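Local atomic coordinates of uncharacterized protein (PDB entry 5DQV), a protein that probably acts as a metal-dependent nucleotide pyrophosphohydrolase of the HD-domain superfamily, carrying a nickel ion in the crystal. Residues A[15-20]-A[56-61]; A[36-41]-A[131-136]; A[64-69]-A[75-80]. All coordinates share one frame; numbering follows the deposited sequence.

In the fold
The fold is built of helices, with no strand, and the three contacts join parts of an HD-domain protein; contacts 2 and 3 lie at the nickel site, while contact 1 packs helices farther from it. Contact 1 joins helix 8-24 to helix 54-63, contact 2 joins helix 33-50 to the turn that follows helix 121-132, and contact 3 folds the loop after helix 54-63 against the start of helix 79-88. Their centres lie about 15 Å (1 and 2), 13 Å (1 and 3) and 18 Å (2 and 3) apart. Along the chain contacts 1 and 2 interleave, whereas contact 3 follows contact 1 and falls between the two segments of contact 2. Contact 3 supplies nickel ligand His-64; contact 2 holds the second shell.

Contact 1: A[15-20]-A[56-61]; sequences QIRTWV and IVETAA
Arg-17 NH2 donates to Glu-58 OE2 over 2.9 Å, a salt bridge that joins residues 15-20 of helix 8-24 to residues 56-61 of helix 54-63. The bond is fairly straight, with an N-H...O angle of 158°, and the oxygen sits at the edge of the guanidinium, close to its plane. It is met on its anti side, turned away from the other carboxylate oxygen, and the two planes are inclined by 55°. The pair is therefore joined through one nitrogen and one oxygen, not in a two-pronged grip; Arg-17 NE stays 3.5 Å from Glu-58 OE2. The side chains meet at about a right angle. Glu-58 stretches out straight with CG anti to its backbone nitrogen (chi1 -169°), while the arginine chain, also extended from CG to NE, carries its guanidinium across to helix 54-63. The same NH2 also lies against CB of Ala-40 in helix 33-50, Arg-17 packs on Leu-62 as well, and Glu-58 touches Val-44 of helix 33-50. Trimming Arg-17 to an alanine here would probably leave the Glu-58 carboxylate without its opposite charge and open a gap beside Ala-40. The buried counterpart of the bridge is apolar: Ile-16 presents its CD1 methyl to Thr-59 CG2 at 3.7 Å, the two side chains crossing nearly perpendicularly. Thr-59 OG1 is also close to that methyl, at 3.8 Å, but its hydrogen bond goes to the carbonyl of Phe-55, one turn earlier in its own helix. Ile-16 reaches further to Leu-62, Val-63 and Ile-91. The backbones come nearest here, with Ile-16 CA and Thr-59 CA 7.4 Å apart. A buried methyl contact beside a more exposed salt bridge is ordinary helix-helix packing in the helical bundle of an HD-domain protein.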
loop_
_atom_site.group_PDB
_atom_site.type_symbol
_atom_site.label_atom_id
_atom_site.label_comp_id
_atom_site.label_asym_id
_atom_site.label_seq_id
_atom_site.Cartn_x
_atom_site.Cartn_y
_atom_site.Cartn_z
ATOM N N GLN A 15 -25.265 16.074 -12.060
ATOM C CA GLN A 15 -24.503 17.058 -12.818
ATOM C C GLN A 15 -23.160 17.341 -12.230
ATOM O O GLN A 15 -22.127 17.338 -12.915
ATOM C CB GLN A 15 -25.291 18.366 -12.914
ATOM C CG GLN A 15 -24.677 19.372 -13.861
ATOM C CD GLN A 15 -25.497 19.570 -15.138
ATOM O OE1 GLN A 15 -26.686 19.765 -15.072
ATOM N NE2 GLN A 15 -24.852 19.533 -16.268
ATOM N N ILE A 16 -23.158 17.523 -10.914
ATOM C CA ILE A 16 -21.919 17.813 -10.188
ATOM C C ILE A 16 -21.003 16.607 -10.263
ATOM O O ILE A 16 -19.820 16.774 -10.506
ATOM C CB ILE A 16 -22.188 18.229 -8.752
ATOM C CG1 ILE A 16 -22.939 19.554 -8.750
ATOM C CG2 ILE A 16 -20.836 18.359 -7.918
ATOM C CD1 ILE A 16 -23.654 19.881 -7.413
ATOM N N ARG A 17 -21.571 15.401 -10.132
ATOM C CA ARG A 17 -20.779 14.179 -10.212
ATOM C C ARG A 17 -20.017 14.075 -11.528
ATOM O O ARG A 17 -18.853 13.683 -11.547
ATOM C CB ARG A 17 -21.652 12.916 -10.055
ATOM C CG ARG A 17 -21.952 12.510 -8.688
ATOM C CD ARG A 17 -22.860 11.281 -8.609
ATOM N NE ARG A 17 -23.178 11.173 -7.204
ATOM C CZ ARG A 17 -22.384 10.596 -6.282
ATOM N NH1 ARG A 17 -21.269 9.966 -6.621
ATOM N NH2 ARG A 17 -22.742 10.608 -5.012
ATOM N N THR A 18 -20.688 14.368 -12.640
ATOM C CA THR A 18 -20.070 14.170 -13.963
ATOM C C THR A 18 -18.959 15.246 -14.123
ATOM O O THR A 18 -17.912 14.980 -14.662
ATOM C CB THR A 18 -21.108 14.321 -15.078
ATOM O OG1 THR A 18 -22.168 13.374 -14.893
ATOM C CG2 THR A 18 -20.480 14.172 -16.500
ATOM N N TRP A 19 -19.243 16.467 -13.671
ATOM C CA TRP A 19 -18.270 17.563 -13.697
ATOM C C TRP A 19 -16.986 17.213 -12.950
ATOM O O TRP A 19 -15.889 17.305 -13.503
ATOM C CB TRP A 19 -18.891 18.886 -13.200
ATOM C CG TRP A 19 -17.947 19.960 -12.876
ATOM C CD1 TRP A 19 -16.955 20.450 -13.670
ATOM C CD2 TRP A 19 -17.880 20.689 -11.644
ATOM N NE1 TRP A 19 -16.270 21.487 -13.012
ATOM C CE2 TRP A 19 -16.813 21.633 -11.766
ATOM C CE3 TRP A 19 -18.609 20.633 -10.439
ATOM C CZ2 TRP A 19 -16.478 22.505 -10.752
ATOM C CZ3 TRP A 19 -18.277 21.494 -9.449
ATOM C CH2 TRP A 19 -17.214 22.436 -9.606
ATOM N N VAL A 20 -17.131 16.809 -11.696
ATOM C CA VAL A 20 -16.000 16.509 -10.841
ATOM C C VAL A 20 -15.172 15.371 -11.431
ATOM O O VAL A 20 -13.929 15.453 -11.483
ATOM C CB VAL A 20 -16.477 16.145 -9.413
ATOM C CG1 VAL A 20 -15.372 15.499 -8.601
ATOM C CG2 VAL A 20 -17.069 17.406 -8.712
ATOM N N ILE A 56 -26.475 19.374 0.818
ATOM C CA ILE A 56 -25.266 20.143 1.066
ATOM C C ILE A 56 -24.134 19.165 1.353
ATOM O O ILE A 56 -23.003 19.351 0.890
ATOM C CB ILE A 56 -25.429 21.175 2.234
ATOM C CG1 ILE A 56 -26.462 22.270 1.904
ATOM C CG2 ILE A 56 -24.105 21.783 2.585
ATOM C CD1 ILE A 56 -26.168 23.045 0.566
ATOM N N VAL A 57 -24.421 18.120 2.110
ATOM C CA VAL A 57 -23.386 17.151 2.452
ATOM C C VAL A 57 -22.826 16.503 1.183
ATOM O O VAL A 57 -21.594 16.424 0.995
ATOM C CB VAL A 57 -23.918 16.067 3.378
ATOM C CG1 VAL A 57 -22.960 14.852 3.355
ATOM C CG2 VAL A 57 -24.096 16.616 4.814
ATOM N N GLU A 58 -23.732 16.074 0.292
ATOM C CA GLU A 58 -23.270 15.384 -0.917
ATOM C C GLU A 58 -22.476 16.311 -1.841
ATOM O O GLU A 58 -21.455 15.899 -2.389
ATOM C CB GLU A 58 -24.420 14.771 -1.659
ATOM C CG GLU A 58 -23.993 13.855 -2.746
ATOM C CD GLU A 58 -25.145 13.209 -3.436
ATOM O OE1 GLU A 58 -26.338 13.483 -3.099
ATOM O OE2 GLU A 58 -24.846 12.476 -4.384
ATOM N N THR A 59 -22.983 17.513 -2.061
ATOM C CA THR A 59 -22.317 18.515 -2.867
ATOM C C THR A 59 -20.955 18.895 -2.340
ATOM O O THR A 59 -19.969 18.844 -3.096
ATOM C CB THR A 59 -23.187 19.765 -3.085
ATOM O OG1 THR A 59 -24.418 19.362 -3.682
ATOM C CG2 THR A 59 -22.464 20.740 -3.998
ATOM N N ALA A 60 -20.870 19.188 -1.039
ATOM C CA ALA A 60 -19.578 19.449 -0.417
ATOM C C ALA A 60 -18.618 18.291 -0.501
ATOM O O ALA A 60 -17.423 18.457 -0.817
ATOM C CB ALA A 60 -19.766 19.915 1.061
ATOM N N ALA A 61 -19.134 17.091 -0.295
ATOM C CA ALA A 61 -18.281 15.902 -0.398
ATOM C C ALA A 61 -17.739 15.807 -1.800
ATOM O O ALA A 61 -16.559 15.550 -2.007
ATOM C CB ALA A 61 -19.071 14.634 -0.030
#

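Contact 2: A[36-41]-A[131-136]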
loop_
_atom_site.group_PDB
_atom_site.type_symbol
_atom_site.label_atom_id
_atom_site.label_comp_id
_atom_site.label_asym_id
_atom_site.label_seq_id
_atom_site.Cartn_x
_atom_site.Cartn_y
_atom_site.Cartn_z
ATOM N N ILE A 36 -13.165 10.471 -3.976
ATOM C CA ILE A 36 -14.311 11.352 -3.873
ATOM C C ILE A 36 -15.620 10.560 -3.855
ATOM O O ILE A 36 -16.456 10.788 -3.024
ATOM C CB ILE A 36 -14.287 12.402 -4.996
ATOM C CG1 ILE A 36 -13.191 13.425 -4.669
ATOM C CG2 ILE A 36 -15.667 13.026 -5.124
ATOM C CD1 ILE A 36 -12.834 14.248 -5.884
ATOM N N SER A 37 -15.749 9.549 -4.710
ATOM C CA SER A 37 -16.976 8.747 -4.741
ATOM C C SER A 37 -17.225 8.041 -3.415
ATOM O O SER A 37 -18.367 8.014 -2.889
ATOM C CB SER A 37 -16.938 7.754 -5.915
ATOM O OG SER A 37 -17.994 6.780 -5.799
ATOM N N ARG A 38 -16.159 7.489 -2.831
ATOM C CA ARG A 38 -16.285 6.802 -1.549
ATOM C C ARG A 38 -16.683 7.794 -0.459
ATOM O O ARG A 38 -17.533 7.503 0.409
ATOM C CB ARG A 38 -14.969 6.071 -1.150
ATOM C CG ARG A 38 -14.583 4.901 -2.022
ATOM C CD ARG A 38 -13.408 4.097 -1.470
ATOM N NE ARG A 38 -12.238 4.936 -1.224
ATOM C CZ ARG A 38 -11.238 5.161 -2.049
ATOM N NH1 ARG A 38 -11.236 4.693 -3.275
ATOM N NH2 ARG A 38 -10.264 5.957 -1.673
ATOM N N VAL A 39 -16.030 8.949 -0.452
ATOM C CA VAL A 39 -16.328 9.962 0.553
ATOM C C VAL A 39 -17.753 10.484 0.454
ATOM O O VAL A 39 -18.414 10.599 1.477
ATOM C CB VAL A 39 -15.307 11.080 0.566
ATOM C CG1 VAL A 39 -15.786 12.243 1.473
ATOM C CG2 VAL A 39 -13.991 10.536 0.925
ATOM N N ALA A 40 -18.265 10.706 -0.779
ATOM C CA ALA A 40 -19.629 11.107 -0.959
ATOM C C ALA A 40 -20.633 10.053 -0.449
ATOM O O ALA A 40 -21.556 10.411 0.305
ATOM C CB ALA A 40 -19.916 11.470 -2.405
ATOM N N ASP A 41 -20.394 8.774 -0.719
ATOM C CA ASP A 41 -21.299 7.722 -0.212
ATOM C C ASP A 41 -21.278 7.659 1.320
ATOM O O ASP A 41 -22.304 7.566 1.994
ATOM C CB ASP A 41 -20.913 6.320 -0.760
ATOM C CG ASP A 41 -21.200 6.174 -2.197
ATOM O OD1 ASP A 41 -21.847 7.075 -2.775
ATOM O OD2 ASP A 41 -20.743 5.169 -2.766
ATOM N N ARG A 131 -12.007 11.554 6.655
ATOM C CA ARG A 131 -11.084 10.874 7.568
ATOM C C ARG A 131 -11.317 9.372 7.687
ATOM O O ARG A 131 -10.379 8.597 7.775
ATOM C CB ARG A 131 -11.051 11.575 8.957
ATOM C CG ARG A 131 -10.445 12.926 8.819
ATOM C CD ARG A 131 -10.319 13.606 10.106
ATOM N NE ARG A 131 -9.839 14.954 9.902
ATOM C CZ ARG A 131 -9.258 15.702 10.824
ATOM N NH1 ARG A 131 -9.020 15.211 12.032
ATOM N NH2 ARG A 131 -8.882 16.941 10.522
ATOM N N LEU A 132 -12.558 8.951 7.646
ATOM C CA LEU A 132 -12.867 7.526 7.631
ATOM C C LEU A 132 -12.175 6.834 6.443
ATOM O O LEU A 132 -11.670 5.691 6.569
ATOM C CB LEU A 132 -14.374 7.313 7.603
ATOM C CG LEU A 132 -15.154 7.544 8.900
ATOM C CD1 LEU A 132 -16.653 7.464 8.718
ATOM C CD2 LEU A 132 -14.695 6.528 9.996
ATOM N N ASP A 133 -12.091 7.532 5.295
ATOM C CA ASP A 133 -11.506 6.929 4.097
ATOM C C ASP A 133 -9.968 6.787 4.245
ATOM O O ASP A 133 -9.334 6.137 3.446
ATOM C CB ASP A 133 -11.863 7.761 2.840
ATOM C CG ASP A 133 -11.561 7.049 1.546
ATOM O OD1 ASP A 133 -12.174 6.003 1.303
ATOM O OD2 ASP A 133 -10.746 7.563 0.721
ATOM N N ALA A 134 -9.383 7.384 5.290
ATOM C CA ALA A 134 -7.946 7.383 5.512
ATOM C C ALA A 134 -7.546 6.306 6.556
ATOM O O ALA A 134 -6.370 6.182 6.885
ATOM C CB ALA A 134 -7.460 8.791 5.983
ATOM N N ILE A 135 -8.526 5.578 7.077
ATOM C CA ILE A 135 -8.284 4.524 8.056
ATOM C C ILE A 135 -8.961 3.218 7.595
ATOM O O ILE A 135 -9.640 3.195 6.564
ATOM C CB ILE A 135 -8.709 4.914 9.503
ATOM C CG1 ILE A 135 -10.201 5.220 9.631
ATOM C CG2 ILE A 135 -7.882 6.122 10.024
ATOM C CD1 ILE A 135 -10.656 5.501 11.081
ATOM N N GLY A 136 -8.714 2.142 8.318
ATOM C CA GLY A 136 -9.333 0.846 8.038
ATOM C C GLY A 136 -8.584 0.223 6.888
ATOM O O GLY A 136 -7.514 0.657 6.565
#
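Arg-38 and Asp-133 meet in a side-on, two-pronged salt bridge: NE of Arg-38 donates to OD1 of Asp-133 at 2.7 Å and its NH2 donates to OD2 of the same residue at 2.9 Å. Both bonds are nearly straight (173° and 162°) and use the syn lone pairs of the carboxylate, and the two flat groups are close to coplanar, 23° apart. A bend about the CD-CG bond of Arg-38 turns its NE edge onto the acid. Asp-133 OD2 has two more partners, a salt bridge to Arg-142 NH1 and a hydrogen bond to ND1 of the nickel ligand His-35. Alongside, Val-39 CG2 rests on Asp-133 CB at 4.0 Å, and Val-138 of helix 136-150 touches both Arg-38 and Asp-133. Further out, Asp-133 is held in a type I turn that runs from Leu-132 to Ile-135, between helix 121-132 and helix 136-150. The remaining end of the guanidinium, NH1 of Arg-38, hydrogen-bonds Tyr-155 OH of the second subunit, which links the bridge to the dimer. The buried carboxylate faces two arginines, which probably offset its charge, and its bond to His-35 ND1 is likely to help set the rotation of the imidazole, a second-shell role that may also polarise His-35 toward the metal.

Contact 3: A[64-69]-A[75-80]. With NI (nickel (II) ion), chain C.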
loop_
_atom_site.group_PDB
_atom_site.type_symbol
_atom_site.label_atom_id
_atom_site.label_comp_id
_atom_site.label_asym_id
_atom_site.label_seq_id
_atom_site.Cartn_x
_atom_site.Cartn_y
_atom_site.Cartn_z
ATOM N N HIS A 64 -15.081 18.613 -2.393
ATOM C CA HIS A 64 -14.231 18.916 -1.226
ATOM C C HIS A 64 -12.748 18.988 -1.592
ATOM O O HIS A 64 -12.009 19.756 -0.967
ATOM C CB HIS A 64 -14.516 17.927 -0.041
ATOM C CG HIS A 64 -13.686 16.674 -0.028
ATOM N ND1 HIS A 64 -14.063 15.518 -0.679
ATOM C CD2 HIS A 64 -12.516 16.378 0.610
ATOM C CE1 HIS A 64 -13.136 14.584 -0.508
ATOM N NE2 HIS A 64 -12.182 15.081 0.273
ATOM N N ASP A 65 -12.332 18.265 -2.630
ATOM C CA ASP A 65 -10.918 18.163 -3.009
ATOM C C ASP A 65 -10.487 19.103 -4.135
ATOM O O ASP A 65 -9.275 19.138 -4.468
ATOM C CB ASP A 65 -10.635 16.770 -3.638
ATOM C CG ASP A 65 -10.085 15.759 -2.679
ATOM O OD1 ASP A 65 -10.082 15.954 -1.420
ATOM O OD2 ASP A 65 -9.670 14.704 -3.241
ATOM N N LEU A 66 -11.433 19.770 -4.805
ATOM C CA LEU A 66 -11.140 20.360 -6.107
ATOM C C LEU A 66 -10.178 21.548 -5.912
ATOM O O LEU A 66 -9.464 21.890 -6.828
ATOM C CB LEU A 66 -12.395 20.834 -6.825
ATOM C CG LEU A 66 -13.396 19.787 -7.348
ATOM C CD1 LEU A 66 -14.514 20.527 -7.993
ATOM C CD2 LEU A 66 -12.718 18.819 -8.334
ATOM N N ILE A 67 -10.215 22.144 -4.730
ATOM C CA ILE A 67 -9.374 23.293 -4.402
ATOM C C ILE A 67 -8.130 22.953 -3.584
ATOM O O ILE A 67 -7.383 23.842 -3.199
ATOM C CB ILE A 67 -10.181 24.387 -3.691
ATOM C CG1 ILE A 67 -10.624 23.983 -2.272
ATOM C CG2 ILE A 67 -11.412 24.733 -4.515
ATOM C CD1 ILE A 67 -11.135 25.204 -1.406
ATOM N N ASP A 68 -7.920 21.664 -3.325
ATOM C CA ASP A 68 -6.937 21.239 -2.329
ATOM C C ASP A 68 -5.554 21.382 -2.972
ATOM O O ASP A 68 -5.334 21.082 -4.157
ATOM C CB ASP A 68 -7.276 19.811 -1.859
ATOM C CG ASP A 68 -6.364 19.292 -0.713
ATOM O OD1 ASP A 68 -5.192 19.013 -0.957
ATOM O OD2 ASP A 68 -6.848 19.105 0.406
ATOM N N VAL A 69 -4.626 21.887 -2.184
ATOM C CA VAL A 69 -3.297 22.188 -2.647
ATOM C C VAL A 69 -2.589 20.970 -3.212
ATOM O O VAL A 69 -1.664 21.111 -4.013
ATOM C CB VAL A 69 -2.462 22.768 -1.519
ATOM C CG1 VAL A 69 -3.113 24.070 -1.073
ATOM C CG2 VAL A 69 -2.318 21.736 -0.355
ATOM N N ILE A 75 -5.033 20.777 -12.640
ATOM C CA ILE A 75 -6.377 20.347 -12.295
ATOM C C ILE A 75 -7.025 21.179 -11.226
ATOM O O ILE A 75 -8.218 21.484 -11.322
ATOM C CB ILE A 75 -6.356 18.849 -11.902
ATOM C CG1 ILE A 75 -6.030 18.003 -13.170
ATOM C CG2 ILE A 75 -7.670 18.450 -11.224
ATOM C CD1 ILE A 75 -5.810 16.494 -12.922
ATOM N N ARG A 76 -6.257 21.555 -10.198
ATOM C CA ARG A 76 -6.778 22.273 -9.060
ATOM C C ARG A 76 -7.579 23.511 -9.494
ATOM O O ARG A 76 -7.176 24.204 -10.429
ATOM C CB ARG A 76 -5.592 22.654 -8.130
ATOM C CG ARG A 76 -5.983 23.271 -6.785
ATOM C CD ARG A 76 -4.764 23.613 -5.916
ATOM N NE ARG A 76 -5.148 24.639 -4.941
ATOM C CZ ARG A 76 -4.337 25.568 -4.414
ATOM N NH1 ARG A 76 -3.075 25.628 -4.737
ATOM N NH2 ARG A 76 -4.809 26.471 -3.553
ATOM N N LEU A 77 -8.731 23.748 -8.850
ATOM C CA LEU A 77 -9.593 24.915 -9.138
ATOM C C LEU A 77 -9.459 25.976 -8.064
ATOM O O LEU A 77 -9.073 25.656 -6.944
ATOM C CB LEU A 77 -11.062 24.481 -9.148
ATOM C CG LEU A 77 -11.398 23.482 -10.266
ATOM C CD1 LEU A 77 -12.882 23.180 -10.360
ATOM C CD2 LEU A 77 -10.775 23.994 -11.601
ATOM N N SER A 78 -9.729 27.222 -8.443
ATOM C CA SER A 78 -9.881 28.289 -7.491
ATOM C C SER A 78 -11.260 28.171 -6.889
ATOM O O SER A 78 -12.187 27.516 -7.445
ATOM C CB SER A 78 -9.728 29.635 -8.171
ATOM O OG SER A 78 -10.846 29.892 -8.977
ATOM N N VAL A 79 -11.440 28.842 -5.776
ATOM C CA VAL A 79 -12.721 28.825 -5.102
ATOM C C VAL A 79 -13.785 29.462 -5.986
ATOM O O VAL A 79 -14.928 28.944 -6.096
ATOM C CB VAL A 79 -12.643 29.523 -3.721
ATOM C CG1 VAL A 79 -14.049 29.787 -3.137
ATOM C CG2 VAL A 79 -11.768 28.686 -2.764
ATOM N N SER A 80 -13.434 30.556 -6.660
ATOM C CA SER A 80 -14.414 31.195 -7.573
ATOM C C SER A 80 -14.838 30.265 -8.702
ATOM O O SER A 80 -16.000 30.282 -9.114
ATOM C CB SER A 80 -13.964 32.581 -8.074
ATOM O OG SER A 80 -13.034 32.496 -9.120
HETATM NI NI NI C . -10.530 13.997 0.565
HETATM O O HOH W 1 -1.533 23.400 -6.086
#
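Leu-66 and Leu-77 lie side by side and point the same way, their CD1 methyls 3.9 Å apart, and both pack on Trp-19 of helix 8-24. The backbones of the same two residues are joined by an almost linear bond (177°) from Leu-77 N to Leu-66 O, 2.8 Å long. Ile-67 takes another direction: with CG1 set between its backbone nitrogen and carbonyl carbon (chi1 69°), it sends CD1 to Val-79 CG2 at 3.8 Å, and both residues continue onto helix 93-106. On the outer side the extended Arg-76 passes along the turn. Its NE donates to Ile-67 O at 2.9 Å, approaching from above the carbonyl plane, 62° out of it. Val-69 runs alongside this arginine and lays CG1 over one face of the guanidinium, off toward its rim, while at the edge a water accepts from Arg-76 NH1 and donates to Val-69 O. Ser-78 N-caps helix 79-88 in a capping box: its side chain caps a backbone nitrogen of the first turn, and its own N bonds Glu-81 OE1.

At the other end of the 64-69 segment, His-64 NE2 binds nickel at 2.0 Å, with ND1 steadied by the carbonyl of Ala-61. Asp-65, whose CG lies over one face of that ring, brings OD1 to 2.8 Å from the nickel, long for a direct bond. Together with His-35 and Asp-130, His-64 and Asp-65 make up the H...HD...D metal site that defines the HD domain.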